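Local coordinates for aminoglycoside Nucleotidyltransferase (2")-Ia (Pseudomonas aeruginosa, PDB 5CFU), which adenylylates the 2''-hydroxyl of kanamycin, gentamicin, tobramycin and related aminoglycosides, giving its bacterial host resistance to these antibiotics, at residues V46-D51 with T154-S159; I53-P58 with L93-A98; E64-V69 with Y82-E87. All blocks are in the same frame, centred on the assembly; numbering follows the deposited sequence.

Contact 1: V46-D51 with T154-S159. With POP (pyrophosphate 2-), chain E; POP (pyrophosphate 2-), chain F.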
loop_
_atom_site.group_PDB
_atom_site.type_symbol
_atom_site.label_atom_id
_atom_site.label_comp_id
_atom_site.label_asym_id
_atom_site.label_seq_id
_atom_site.Cartn_x
_atom_site.Cartn_y
_atom_site.Cartn_z
ATOM N N VAL A 46 6.019 -12.702 -7.010
ATOM C CA VAL A 46 6.847 -12.225 -5.912
ATOM C C VAL A 46 8.239 -11.906 -6.444
ATOM O O VAL A 46 8.898 -12.774 -7.027
ATOM C CB VAL A 46 6.941 -13.266 -4.784
ATOM C CG1 VAL A 46 7.844 -12.762 -3.655
ATOM C CG2 VAL A 46 5.545 -13.599 -4.253
ATOM N N THR A 47 8.688 -10.671 -6.252
ATOM C CA THR A 47 9.941 -10.214 -6.854
ATOM C C THR A 47 11.106 -10.135 -5.883
ATOM O O THR A 47 12.260 -10.224 -6.288
ATOM C CB THR A 47 9.775 -8.829 -7.485
ATOM O OG1 THR A 47 9.442 -7.877 -6.472
ATOM C CG2 THR A 47 8.692 -8.869 -8.550
ATOM N N ARG A 48 10.809 -9.954 -4.605
ATOM C CA ARG A 48 11.850 -9.875 -3.594
ATOM C C ARG A 48 11.261 -9.971 -2.193
ATOM O O ARG A 48 10.039 -10.077 -2.032
ATOM C CB ARG A 48 12.629 -8.572 -3.733
ATOM C CG ARG A 48 11.810 -7.289 -3.477
ATOM C CD ARG A 48 12.715 -6.258 -2.835
ATOM N NE ARG A 48 12.206 -4.886 -2.896
ATOM C CZ ARG A 48 11.560 -4.255 -1.915
ATOM N NH1 ARG A 48 11.283 -4.854 -0.757
ATOM N NH2 ARG A 48 11.172 -3.000 -2.101
ATOM N N LYS A 49 12.136 -9.930 -1.192
ATOM C CA LYS A 49 11.725 -9.896 0.210
ATOM C C LYS A 49 11.192 -8.505 0.586
ATOM O O LYS A 49 11.739 -7.491 0.155
ATOM C CB LYS A 49 12.901 -10.270 1.110
ATOM C CG LYS A 49 12.492 -10.742 2.493
ATOM C CD LYS A 49 13.691 -10.867 3.430
ATOM C CE LYS A 49 14.186 -9.503 3.882
ATOM N NZ LYS A 49 15.329 -9.601 4.837
ATOM N N HIS A 50 10.135 -8.473 1.391
ATOM C CA HIS A 50 9.449 -7.242 1.783
ATOM C C HIS A 50 9.582 -7.119 3.293
ATOM O O HIS A 50 9.337 -8.088 4.023
ATOM C CB HIS A 50 7.987 -7.267 1.349
ATOM C CG HIS A 50 7.809 -7.466 -0.123
ATOM N ND1 HIS A 50 8.039 -6.461 -1.034
ATOM C CD2 HIS A 50 7.493 -8.568 -0.848
ATOM C CE1 HIS A 50 7.841 -6.927 -2.255
ATOM N NE2 HIS A 50 7.513 -8.202 -2.169
ATOM N N ASP A 51 10.013 -5.952 3.757
ATOM C CA ASP A 51 10.265 -5.750 5.179
ATOM C C ASP A 51 8.977 -5.712 5.972
ATOM O O ASP A 51 8.922 -6.238 7.084
ATOM C CB ASP A 51 11.051 -4.455 5.414
ATOM C CG ASP A 51 12.536 -4.627 5.193
ATOM O OD1 ASP A 51 12.955 -5.735 4.788
ATOM O OD2 ASP A 51 13.284 -3.650 5.428
ATOM N N THR A 154 19.186 0.238 -2.110
ATOM C CA THR A 154 19.077 -0.201 -3.494
ATOM C C THR A 154 17.739 -0.897 -3.785
ATOM O O THR A 154 17.209 -0.759 -4.894
ATOM C CB THR A 154 20.259 -1.110 -3.847
ATOM O OG1 THR A 154 21.455 -0.308 -3.875
ATOM C CG2 THR A 154 20.059 -1.801 -5.196
ATOM N N LYS A 155 17.155 -1.581 -2.799
ATOM C CA LYS A 155 15.905 -2.304 -3.030
ATOM C C LYS A 155 14.779 -1.335 -3.453
ATOM O O LYS A 155 13.828 -1.726 -4.115
ATOM C CB LYS A 155 15.465 -3.071 -1.781
ATOM C CG LYS A 155 15.077 -2.166 -0.617
ATOM C CD LYS A 155 14.507 -2.939 0.568
ATOM C CE LYS A 155 14.090 -1.983 1.685
ATOM N NZ LYS A 155 13.498 -2.686 2.859
ATOM N N HIS A 156 14.897 -0.068 -3.075
ATOM C CA HIS A 156 13.861 0.905 -3.433
ATOM C C HIS A 156 14.151 1.595 -4.742
ATOM O O HIS A 156 13.226 1.945 -5.462
ATOM C CB HIS A 156 13.667 1.919 -2.323
ATOM C CG HIS A 156 12.702 1.432 -1.301
ATOM N ND1 HIS A 156 11.450 0.972 -1.647
ATOM C CD2 HIS A 156 12.823 1.242 0.030
ATOM C CE1 HIS A 156 10.825 0.554 -0.562
ATOM N NE2 HIS A 156 11.638 0.703 0.465
ATOM N N ILE A 157 15.433 1.741 -5.061
ATOM C CA ILE A 157 15.829 2.176 -6.392
ATOM C C ILE A 157 15.263 1.199 -7.426
ATOM O O ILE A 157 14.666 1.620 -8.420
ATOM C CB ILE A 157 17.347 2.267 -6.529
ATOM C CG1 ILE A 157 17.897 3.348 -5.588
ATOM C CG2 ILE A 157 17.740 2.552 -7.995
ATOM C CD1 ILE A 157 17.578 4.766 -6.006
ATOM N N GLU A 158 15.416 -0.095 -7.165
ATOM C CA GLU A 158 14.983 -1.140 -8.096
ATOM C C GLU A 158 13.457 -1.278 -8.172
ATOM O O GLU A 158 12.893 -1.496 -9.254
ATOM C CB GLU A 158 15.584 -2.485 -7.700
ATOM C CG GLU A 158 17.054 -2.644 -8.084
ATOM C CD GLU A 158 17.254 -2.700 -9.584
ATOM O OE1 GLU A 158 16.933 -3.749 -10.185
ATOM O OE2 GLU A 158 17.718 -1.693 -10.164
ATOM N N SER A 159 12.793 -1.188 -7.027
ATOM C CA SER A 159 11.337 -1.335 -7.016
ATOM C C SER A 159 10.685 -0.135 -7.716
ATOM O O SER A 159 9.707 -0.300 -8.428
ATOM C CB SER A 159 10.812 -1.503 -5.592
ATOM O OG SER A 159 11.179 -2.778 -5.100
HETATM P P1 POP E . 8.402 -2.396 -0.010
HETATM O O1 POP E . 8.642 -1.981 -1.450
HETATM O O2 POP E . 8.275 -3.904 0.183
HETATM O O3 POP E . 7.327 -1.580 0.708
HETATM O O POP E . 9.790 -2.037 0.702
HETATM P P2 POP E . 10.115 -2.412 2.239
HETATM O O4 POP E . 10.959 -1.249 2.716
HETATM O O5 POP E . 8.792 -2.639 2.936
HETATM O O6 POP E . 10.886 -3.717 2.143
HETATM P P1 POP F . 12.000 1.957 6.635
HETATM O O1 POP F . 12.625 3.197 6.036
HETATM O O2 POP F . 11.583 2.127 8.076
HETATM O O3 POP F . 10.901 1.394 5.773
HETATM O O POP F . 13.258 0.930 6.651
HETATM P P2 POP F . 13.310 -0.638 6.254
HETATM O O4 POP F . 14.788 -0.927 6.109
HETATM O O5 POP F . 12.652 -1.364 7.407
HETATM O O6 POP F . 12.597 -0.776 4.938
HETATM O O HOH W 1 13.270 -4.563 -5.682
#
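Lys-155 NZ meets Asp-51 OD2 in a salt bridge of 2.8 Å, and the same ammonium reaches both bound pyrophosphates. It donates to O4 and O6 of pyrophosphate E, each 2.9 Å from NZ, and to O6 of pyrophosphate F at 3.0 Å. With CG set between the backbone N and the carbonyl carbon (chi1 66°) and the rest of the chain extended, Lys-155 passes over one face of the Arg-48 guanidinium, its CD near the rim. Arg-48 NH2 crosses to the helix, donating to Ser-159 OG at 3.0 Å with a bend (142°), the hydroxyl sitting at the guanidinium edge, tilted somewhat from its plane. NH2 also bonds the bridging oxygen of pyrophosphate E, and NH1 bonds O6; further bonds from these nitrogens to O1 and O2 are weak. Two things fix the rotation of the guanidinium: NH1 donates in plane to Lys-49 O at 2.8 Å, and NE donates to a water that is also bonded to Ser-159 OG. Pyrophosphate E is further held by His-50 ND1 to O2 (2.8 Å), by the Asp-51 backbone N to O6 and by His-156 NE2 to O4; Gly-36 N also bonds a pyrophosphate. A second shell sets the imidazoles: Asp-40 OD2 bonds His-50 NE2, and Tyr-140 OH bonds His-156 ND1. Loop and helix thus close on a shared anion, O6 alone receiving three donors. Such a cluster would offset the charge of a pyrophosphate, consistent with a cradle for the group released in nucleotidyl transfer.

Contact 2: I53-P58 with L93-A98. With MN (manganese (II) ion), chain B; 51H (adenylyl-2"-tobramycin), chain D.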
loop_
_atom_site.group_PDB
_atom_site.type_symbol
_atom_site.label_atom_id
_atom_site.label_comp_id
_atom_site.label_asym_id
_atom_site.label_seq_id
_atom_site.Cartn_x
_atom_site.Cartn_y
_atom_site.Cartn_z
ATOM N N ILE A 53 4.292 -5.248 5.720
ATOM C CA ILE A 53 3.080 -5.308 4.931
ATOM C C ILE A 53 2.414 -3.940 5.016
ATOM O O ILE A 53 2.068 -3.487 6.104
ATOM C CB ILE A 53 2.113 -6.387 5.436
ATOM C CG1 ILE A 53 2.754 -7.767 5.298
ATOM C CG2 ILE A 53 0.768 -6.306 4.708
ATOM C CD1 ILE A 53 2.159 -8.816 6.233
ATOM N N ASP A 54 2.251 -3.290 3.872
ATOM C CA ASP A 54 1.622 -1.981 3.805
ATOM C C ASP A 54 0.150 -2.123 3.439
ATOM O O ASP A 54 -0.183 -2.808 2.470
ATOM C CB ASP A 54 2.334 -1.112 2.782
ATOM C CG ASP A 54 3.787 -0.948 3.096
ATOM O OD1 ASP A 54 4.109 -0.304 4.121
ATOM O OD2 ASP A 54 4.605 -1.493 2.320
ATOM N N LEU A 55 -0.712 -1.471 4.221
ATOM C CA LEU A 55 -2.184 -1.549 4.060
ATOM C C LEU A 55 -2.830 -0.179 4.016
ATOM O O LEU A 55 -2.378 0.737 4.705
ATOM C CB LEU A 55 -2.820 -2.326 5.213
ATOM C CG LEU A 55 -2.355 -3.765 5.381
ATOM C CD1 LEU A 55 -2.883 -4.338 6.665
ATOM C CD2 LEU A 55 -2.819 -4.602 4.165
ATOM N N THR A 56 -3.868 -0.043 3.197
ATOM C CA THR A 56 -4.747 1.117 3.249
ATOM C C THR A 56 -6.124 0.649 3.695
ATOM O O THR A 56 -6.613 -0.375 3.224
ATOM C CB THR A 56 -4.866 1.815 1.893
ATOM O OG1 THR A 56 -3.576 2.175 1.417
ATOM C CG2 THR A 56 -5.709 3.055 2.004
ATOM N N PHE A 57 -6.745 1.388 4.603
ATOM C CA PHE A 57 -8.033 0.972 5.156
ATOM C C PHE A 57 -9.016 2.138 5.142
ATOM O O PHE A 57 -8.602 3.287 5.214
ATOM C CB PHE A 57 -7.851 0.458 6.575
ATOM C CG PHE A 57 -7.336 1.506 7.531
ATOM C CD1 PHE A 57 -8.208 2.297 8.256
ATOM C CD2 PHE A 57 -5.986 1.711 7.681
ATOM C CE1 PHE A 57 -7.730 3.268 9.127
ATOM C CE2 PHE A 57 -5.494 2.688 8.547
ATOM C CZ PHE A 57 -6.373 3.464 9.272
ATOM N N PRO A 58 -10.331 1.843 5.076
ATOM C CA PRO A 58 -11.290 2.951 5.241
ATOM C C PRO A 58 -11.113 3.646 6.577
ATOM O O PRO A 58 -11.234 2.997 7.624
ATOM C CB PRO A 58 -12.662 2.253 5.162
ATOM C CG PRO A 58 -12.371 0.926 4.412
ATOM C CD PRO A 58 -10.990 0.546 4.836
ATOM N N LEU A 93 2.812 -4.284 10.243
ATOM C CA LEU A 93 1.719 -3.818 9.392
ATOM C C LEU A 93 1.718 -2.304 9.389
ATOM O O LEU A 93 1.447 -1.689 10.415
ATOM C CB LEU A 93 0.376 -4.292 9.912
ATOM C CG LEU A 93 -0.280 -5.535 9.361
ATOM C CD1 LEU A 93 0.683 -6.681 9.321
ATOM C CD2 LEU A 93 -1.493 -5.851 10.223
ATOM N N ASP A 94 1.996 -1.707 8.247
ATOM C CA ASP A 94 2.078 -0.257 8.141
ATOM C C ASP A 94 0.768 0.240 7.511
ATOM O O ASP A 94 0.516 -0.032 6.341
ATOM C CB ASP A 94 3.292 0.119 7.303
ATOM C CG ASP A 94 3.642 1.592 7.401
ATOM O OD1 ASP A 94 4.626 1.922 8.080
ATOM O OD2 ASP A 94 2.937 2.417 6.810
ATOM N N CYS A 95 -0.072 0.930 8.287
ATOM C CA CYS A 95 -1.478 1.145 7.914
ATOM C C CYS A 95 -1.818 2.611 7.741
ATOM O O CYS A 95 -1.584 3.417 8.644
ATOM C CB CYS A 95 -2.402 0.527 8.966
ATOM S SG CYS A 95 -2.096 -1.210 9.249
ATOM N N GLU A 96 -2.402 2.937 6.592
ATOM C CA GLU A 96 -2.782 4.308 6.256
ATOM C C GLU A 96 -4.263 4.384 5.916
ATOM O O GLU A 96 -4.742 3.582 5.132
ATOM C CB GLU A 96 -1.964 4.816 5.069
ATOM C CG GLU A 96 -2.329 6.233 4.631
ATOM C CD GLU A 96 -1.332 6.828 3.652
ATOM O OE1 GLU A 96 -0.829 6.085 2.780
ATOM O OE2 GLU A 96 -1.070 8.049 3.747
ATOM N N PRO A 97 -4.991 5.364 6.488
ATOM C CA PRO A 97 -6.413 5.493 6.138
ATOM C C PRO A 97 -6.660 6.079 4.751
ATOM O O PRO A 97 -5.834 6.811 4.198
ATOM C CB PRO A 97 -6.941 6.456 7.204
ATOM C CG PRO A 97 -5.736 7.311 7.562
ATOM C CD PRO A 97 -4.579 6.368 7.490
ATOM N N ALA A 98 -7.807 5.728 4.190
ATOM C CA ALA A 98 -8.315 6.352 2.988
ATOM C C ALA A 98 -9.739 6.787 3.320
ATOM O O ALA A 98 -10.416 6.162 4.140
ATOM C CB ALA A 98 -8.282 5.411 1.820
HETATM MN MN MN B . 6.739 -2.061 2.628
HETATM O O8 51H D . 9.245 0.988 3.584
HETATM P P 51H D . 7.829 1.115 3.213
HETATM O O7 51H D . 7.054 -0.164 3.158
HETATM O O9 51H D . 7.681 1.807 1.811
HETATM C C14 51H D . 6.399 1.927 1.162
HETATM C C15 51H D . 6.585 2.968 0.091
HETATM C C18 51H D . 7.731 2.670 -0.869
HETATM O O12 51H D . 7.212 2.050 -2.041
HETATM C C17 51H D . 8.317 4.047 -1.163
HETATM O O11 51H D . 7.642 4.688 -2.237
HETATM C C16 51H D . 8.040 4.809 0.132
HETATM N N4 51H D . 9.115 4.764 1.108
HETATM C C21 51H D . 9.437 5.749 2.008
HETATM N N6 51H D . 8.894 6.967 2.099
HETATM C C22 51H D . 9.450 7.660 3.094
HETATM N N7 51H D . 10.407 7.284 3.946
HETATM C C23 51H D . 10.937 6.049 3.829
HETATM N N8 51H D . 11.882 5.671 4.697
HETATM C C20 51H D . 10.440 5.223 2.806
HETATM N N5 51H D . 10.759 3.935 2.407
HETATM C C19 51H D . 9.949 3.715 1.401
HETATM O O10 51H D . 6.897 4.229 0.723
HETATM O O6 51H D . 7.056 2.087 4.204
HETATM C C13 51H D . 7.754 3.201 4.796
HETATM C C12 51H D . 7.810 3.000 6.302
HETATM N N3 51H D . 8.431 1.704 6.631
HETATM C C11 51H D . 8.543 4.172 6.946
HETATM O O5 51H D . 8.572 4.022 8.363
HETATM C C9 51H D . 7.804 5.452 6.561
HETATM C C10 51H D . 8.445 6.708 7.100
HETATM O O4 51H D . 7.547 7.794 6.989
HETATM O O3 51H D . 7.765 5.606 5.131
HETATM C C8 51H D . 7.131 4.534 4.440
HETATM O O2 51H D . 5.770 4.480 4.771
HETATM C C7 51H D . 4.847 5.045 3.824
HETATM C C6 51H D . 3.504 4.356 4.056
HETATM N N2 51H D . 3.645 2.893 3.969
HETATM C C5 51H D . 2.503 4.893 3.042
HETATM C C4 51H D . 2.350 6.424 3.130
HETATM N N1 51H D . 1.490 6.904 2.038
HETATM C C24 51H D . 4.721 6.545 4.017
HETATM O O13 51H D . 5.970 7.209 3.806
HETATM C C3 51H D . 3.716 7.098 3.017
HETATM O O1 51H D . 3.530 8.497 3.290
HETATM C C2 51H D . 3.543 9.385 2.200
HETATM O O 51H D . 2.229 9.825 1.897
HETATM C C25 51H D . 4.454 10.566 2.543
HETATM N N9 51H D . 5.809 10.131 2.908
HETATM C C26 51H D . 3.804 11.358 3.681
HETATM C C27 51H D . 2.389 11.789 3.345
HETATM O O14 51H D . 1.763 12.411 4.475
HETATM C C1 51H D . 1.552 10.591 2.916
HETATM C C 51H D . 0.219 11.026 2.347
HETATM N N 51H D . -0.617 9.992 1.712
HETATM O O HOH W 2 -1.183 3.794 1.448
HETATM O O HOH W 3 6.177 -4.079 1.904
#
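Glu-96 OE1 is gripped by two donors: the ligand amine N1 at 2.6 Å and a water that also donates to Thr-56 OG1. The other carboxylate oxygen, OE2, takes the ligand amine N at 2.8 Å. Leaving its backbone with CG opposite the N (chi1 178°) and then extended, Glu-96 spans from the sheet to the aminocyclitol ring of adenylyl-2"-tobramycin, which carries N1, and to an amino sugar, which carries N. Asp-94, on the same face, accepts ligand N2 on OD2 at 3.0 Å, while its OD1 is held by Tyr-82 OH. Neighbouring Asp-54 turns OD2 to manganese at 2.2 Å; ligand O7, a water and Asp-52 bind the same ion. Residues 53-58 and 93-98 run parallel, their short axes 33° apart, with five backbone bonds alternating in direction from Asp-94 N to Ile-53 O onward. The other face is apolar. Ile-53 and Leu-93 lie side by side, and Leu-55 CD1 slants across to Leu-93 CG at 3.9 Å. Phe-57, its CG wedged between N and carbonyl carbon (chi1 63°), folds its ring back over the partner strand, so that Pro-97 CA lies above the ring centre in a CH-pi contact, 3.8 Å from the centroid. Helices 12-26 and 62-71 pack on this face. One strand pair therefore divides its chemistry: hydrophobic packing on the Ile-53, Leu-55 and Phe-57 face, carboxylates on the Asp-54, Asp-94 and Glu-96 face. Asp-52, Asp-54 and Asp-94 correspond to the acidic triad of nucleotidyltransferases; Asp-94 is a known ligand of a second manganese, though here its OD2 accepts an amine, and Glu-96 probably favours cationic aminoglycosides.

Contact 3: E64-V69 with Y82-E87. With 51H (adenylyl-2"-tobramycin), chain D.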
loop_
_atom_site.group_PDB
_atom_site.type_symbol
_atom_site.label_atom_id
_atom_site.label_comp_id
_atom_site.label_asym_id
_atom_site.label_seq_id
_atom_site.Cartn_x
_atom_site.Cartn_y
_atom_site.Cartn_z
ATOM N N GLU A 64 -12.444 -1.579 13.043
ATOM C CA GLU A 64 -12.620 -2.922 12.495
ATOM C C GLU A 64 -11.286 -3.550 12.104
ATOM O O GLU A 64 -11.093 -4.733 12.290
ATOM C CB GLU A 64 -13.559 -2.890 11.289
ATOM C CG GLU A 64 -14.981 -2.396 11.639
ATOM C CD GLU A 64 -15.929 -2.469 10.465
ATOM O OE1 GLU A 64 -16.016 -3.554 9.856
ATOM O OE2 GLU A 64 -16.575 -1.440 10.149
ATOM N N LEU A 65 -10.362 -2.750 11.575
ATOM C CA LEU A 65 -9.036 -3.257 11.274
ATOM C C LEU A 65 -8.261 -3.577 12.557
ATOM O O LEU A 65 -7.538 -4.579 12.612
ATOM C CB LEU A 65 -8.260 -2.259 10.407
ATOM C CG LEU A 65 -6.810 -2.633 10.094
ATOM C CD1 LEU A 65 -6.704 -3.984 9.423
ATOM C CD2 LEU A 65 -6.160 -1.541 9.267
ATOM N N GLU A 66 -8.405 -2.740 13.585
ATOM C CA GLU A 66 -7.722 -2.986 14.850
ATOM C C GLU A 66 -8.230 -4.302 15.448
ATOM O O GLU A 66 -7.466 -5.073 16.041
ATOM C CB GLU A 66 -7.936 -1.823 15.827
ATOM C CG GLU A 66 -7.213 -0.522 15.430
ATOM C CD GLU A 66 -7.251 0.539 16.525
ATOM O OE1 GLU A 66 -7.695 0.240 17.656
ATOM O OE2 GLU A 66 -6.827 1.674 16.255
ATOM N N ALA A 67 -9.523 -4.557 15.265
ATOM C CA ALA A 67 -10.158 -5.761 15.775
ATOM C C ALA A 67 -9.585 -7.006 15.103
ATOM O O ALA A 67 -9.373 -8.045 15.755
ATOM C CB ALA A 67 -11.662 -5.686 15.560
ATOM N N ILE A 68 -9.349 -6.900 13.799
ATOM C CA ILE A 68 -8.765 -7.981 13.035
ATOM C C ILE A 68 -7.361 -8.235 13.555
ATOM O O ILE A 68 -6.988 -9.381 13.813
ATOM C CB ILE A 68 -8.737 -7.670 11.519
ATOM C CG1 ILE A 68 -10.164 -7.675 10.957
ATOM C CG2 ILE A 68 -7.883 -8.702 10.754
ATOM C CD1 ILE A 68 -10.235 -7.158 9.523
ATOM N N VAL A 69 -6.591 -7.164 13.734
ATOM C CA VAL A 69 -5.231 -7.291 14.245
ATOM C C VAL A 69 -5.248 -8.014 15.582
ATOM O O VAL A 69 -4.495 -8.964 15.797
ATOM C CB VAL A 69 -4.555 -5.907 14.379
ATOM C CG1 VAL A 69 -3.223 -5.991 15.112
ATOM C CG2 VAL A 69 -4.339 -5.319 12.992
ATOM N N TYR A 82 0.848 9.584 9.365
ATOM C CA TYR A 82 -0.069 9.256 8.265
ATOM C C TYR A 82 -0.974 8.053 8.558
ATOM O O TYR A 82 -1.764 7.645 7.707
ATOM C CB TYR A 82 0.735 8.970 6.987
ATOM C CG TYR A 82 1.724 7.836 7.182
ATOM C CD1 TYR A 82 1.318 6.514 7.121
ATOM C CD2 TYR A 82 3.063 8.096 7.478
ATOM C CE1 TYR A 82 2.217 5.486 7.329
ATOM C CE2 TYR A 82 3.959 7.071 7.692
ATOM C CZ TYR A 82 3.528 5.778 7.617
ATOM O OH TYR A 82 4.419 4.765 7.823
ATOM N N GLY A 83 -0.868 7.478 9.750
ATOM C CA GLY A 83 -1.665 6.311 10.084
ATOM C C GLY A 83 -1.175 5.623 11.341
ATOM O O GLY A 83 -0.941 6.276 12.360
ATOM N N PHE A 84 -1.033 4.300 11.293
ATOM C CA PHE A 84 -0.484 3.576 12.446
ATOM C C PHE A 84 0.288 2.328 12.046
ATOM O O PHE A 84 0.140 1.825 10.931
ATOM C CB PHE A 84 -1.598 3.211 13.434
ATOM C CG PHE A 84 -2.572 2.160 12.933
ATOM C CD1 PHE A 84 -2.375 0.813 13.216
ATOM C CD2 PHE A 84 -3.695 2.518 12.203
ATOM C CE1 PHE A 84 -3.270 -0.152 12.776
ATOM C CE2 PHE A 84 -4.602 1.551 11.774
ATOM C CZ PHE A 84 -4.381 0.220 12.051
ATOM N N LEU A 85 1.130 1.873 12.975
ATOM C CA LEU A 85 1.912 0.659 12.833
ATOM C C LEU A 85 1.352 -0.385 13.772
ATOM O O LEU A 85 1.096 -0.095 14.935
ATOM C CB LEU A 85 3.384 0.923 13.160
ATOM C CG LEU A 85 4.358 -0.212 12.867
ATOM C CD1 LEU A 85 4.506 -0.381 11.389
ATOM C CD2 LEU A 85 5.718 0.065 13.496
ATOM N N ALA A 86 1.124 -1.590 13.259
ATOM C CA ALA A 86 0.744 -2.706 14.113
ATOM C C ALA A 86 1.693 -3.868 13.884
ATOM O O ALA A 86 2.438 -3.904 12.904
ATOM C CB ALA A 86 -0.684 -3.117 13.854
ATOM N N GLU A 87 1.680 -4.805 14.813
ATOM C CA GLU A 87 2.540 -5.971 14.730
ATOM C C GLU A 87 1.687 -7.212 14.935
ATOM O O GLU A 87 0.792 -7.219 15.773
ATOM C CB GLU A 87 3.657 -5.898 15.772
ATOM C CG GLU A 87 4.739 -6.950 15.607
ATOM C CD GLU A 87 6.092 -6.521 16.178
ATOM O OE1 GLU A 87 6.216 -6.414 17.418
ATOM O OE2 GLU A 87 7.033 -6.294 15.386
HETATM O O8 51H D . 9.245 0.988 3.584
HETATM P P 51H D . 7.829 1.115 3.213
HETATM O O7 51H D . 7.054 -0.164 3.158
HETATM O O9 51H D . 7.681 1.807 1.811
HETATM C C14 51H D . 6.399 1.927 1.162
HETATM C C15 51H D . 6.585 2.968 0.091
HETATM C C18 51H D . 7.731 2.670 -0.869
HETATM O O12 51H D . 7.212 2.050 -2.041
HETATM C C17 51H D . 8.317 4.047 -1.163
HETATM O O11 51H D . 7.642 4.688 -2.237
HETATM C C16 51H D . 8.040 4.809 0.132
HETATM N N4 51H D . 9.115 4.764 1.108
HETATM C C21 51H D . 9.437 5.749 2.008
HETATM N N6 51H D . 8.894 6.967 2.099
HETATM C C22 51H D . 9.450 7.660 3.094
HETATM N N7 51H D . 10.407 7.284 3.946
HETATM C C23 51H D . 10.937 6.049 3.829
HETATM N N8 51H D . 11.882 5.671 4.697
HETATM C C20 51H D . 10.440 5.223 2.806
HETATM N N5 51H D . 10.759 3.935 2.407
HETATM C C19 51H D . 9.949 3.715 1.401
HETATM O O10 51H D . 6.897 4.229 0.723
HETATM O O6 51H D . 7.056 2.087 4.204
HETATM C C13 51H D . 7.754 3.201 4.796
HETATM C C12 51H D . 7.810 3.000 6.302
HETATM N N3 51H D . 8.431 1.704 6.631
HETATM C C11 51H D . 8.543 4.172 6.946
HETATM O O5 51H D . 8.572 4.022 8.363
HETATM C C9 51H D . 7.804 5.452 6.561
HETATM C C10 51H D . 8.445 6.708 7.100
HETATM O O4 51H D . 7.547 7.794 6.989
HETATM O O3 51H D . 7.765 5.606 5.131
HETATM C C8 51H D . 7.131 4.534 4.440
HETATM O O2 51H D . 5.770 4.480 4.771
HETATM C C7 51H D . 4.847 5.045 3.824
HETATM C C6 51H D . 3.504 4.356 4.056
HETATM N N2 51H D . 3.645 2.893 3.969
HETATM C C5 51H D . 2.503 4.893 3.042
HETATM C C4 51H D . 2.350 6.424 3.130
HETATM N N1 51H D . 1.490 6.904 2.038
HETATM C C24 51H D . 4.721 6.545 4.017
HETATM O O13 51H D . 5.970 7.209 3.806
HETATM C C3 51H D . 3.716 7.098 3.017
HETATM O O1 51H D . 3.530 8.497 3.290
HETATM C C2 51H D . 3.543 9.385 2.200
HETATM O O 51H D . 2.229 9.825 1.897
HETATM C C25 51H D . 4.454 10.566 2.543
HETATM N N9 51H D . 5.809 10.131 2.908
HETATM C C26 51H D . 3.804 11.358 3.681
HETATM C C27 51H D . 2.389 11.789 3.345
HETATM O O14 51H D . 1.763 12.411 4.475
HETATM C C1 51H D . 1.552 10.591 2.916
HETATM C C 51H D . 0.219 11.026 2.347
HETATM N N 51H D . -0.617 9.992 1.712
#
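Helix 64-69 lies over strand 84-87 with its axis 10.0 Å away and an angle of 22° between their N-to-C directions, the nearest alpha carbons being those of Val-69 and Ala-86 at 7.5 Å. The spacing is bridged mainly by side chains. In Leu-65 a chi1 of 176° swings CG away from the backbone N, which carries CD2 to Phe-84 CZ at 3.7 Å, the two side chains meeting at a slant. The helix meets the Phe-84 ring chiefly at CZ, which also faces Glu-66 CG, at a looser 4.5 Å, while the carboxylate of Glu-66 turns to a salt bridge with Arg-62. One turn after Leu-65, Val-69 sets CG1 against Ala-86 CB at 4.0 Å, the small methyl of alanine matching the close approach of the backbones there. Before the strand, Tyr-82 serves the ligand instead: its ring lies against the aminoglycoside, with CE1 3.7 Å from ligand C6 and C24 over one face, and its OH comes to 3.3 Å from ligand O2. The helix connects strand 53-58 to strand 75-79 and rests on the apolar face of the mixed sheet, where Val-69 also touches Leu-93 and Leu-65 reaches Cys-95. Phe-84 meets the Phe-57 ring at about 55°. Strand 84-88 itself runs antiparallel between strands 75-79 and 91-100, and helix 12-26 packs against Ile-68.

In the fold
Contacts 2 and 3 share one sheet: their centres are 8 Å apart, and strand 91-100 is paired to strand 84-88 through probable backbone bonds such as Leu-93 N to Ala-86 O, 2.7 Å. Contact 1 lies farther off, its centre about 19 Å from that of contact 2 and about 24 Å from that of contact 3, yet residues 46-51 lead almost directly into strand 53-58. Chemistry joins what distance separates, since O3 and O5 of pyrophosphate E, held at contact 1, also lie within bonding distance of the manganese bound by Asp-54 in contact 2. Pyrophosphate and adenylylated tobramycin, the two products, thus meet at one metal, while Tyr-82 of contact 3 lines the aminoglycoside side.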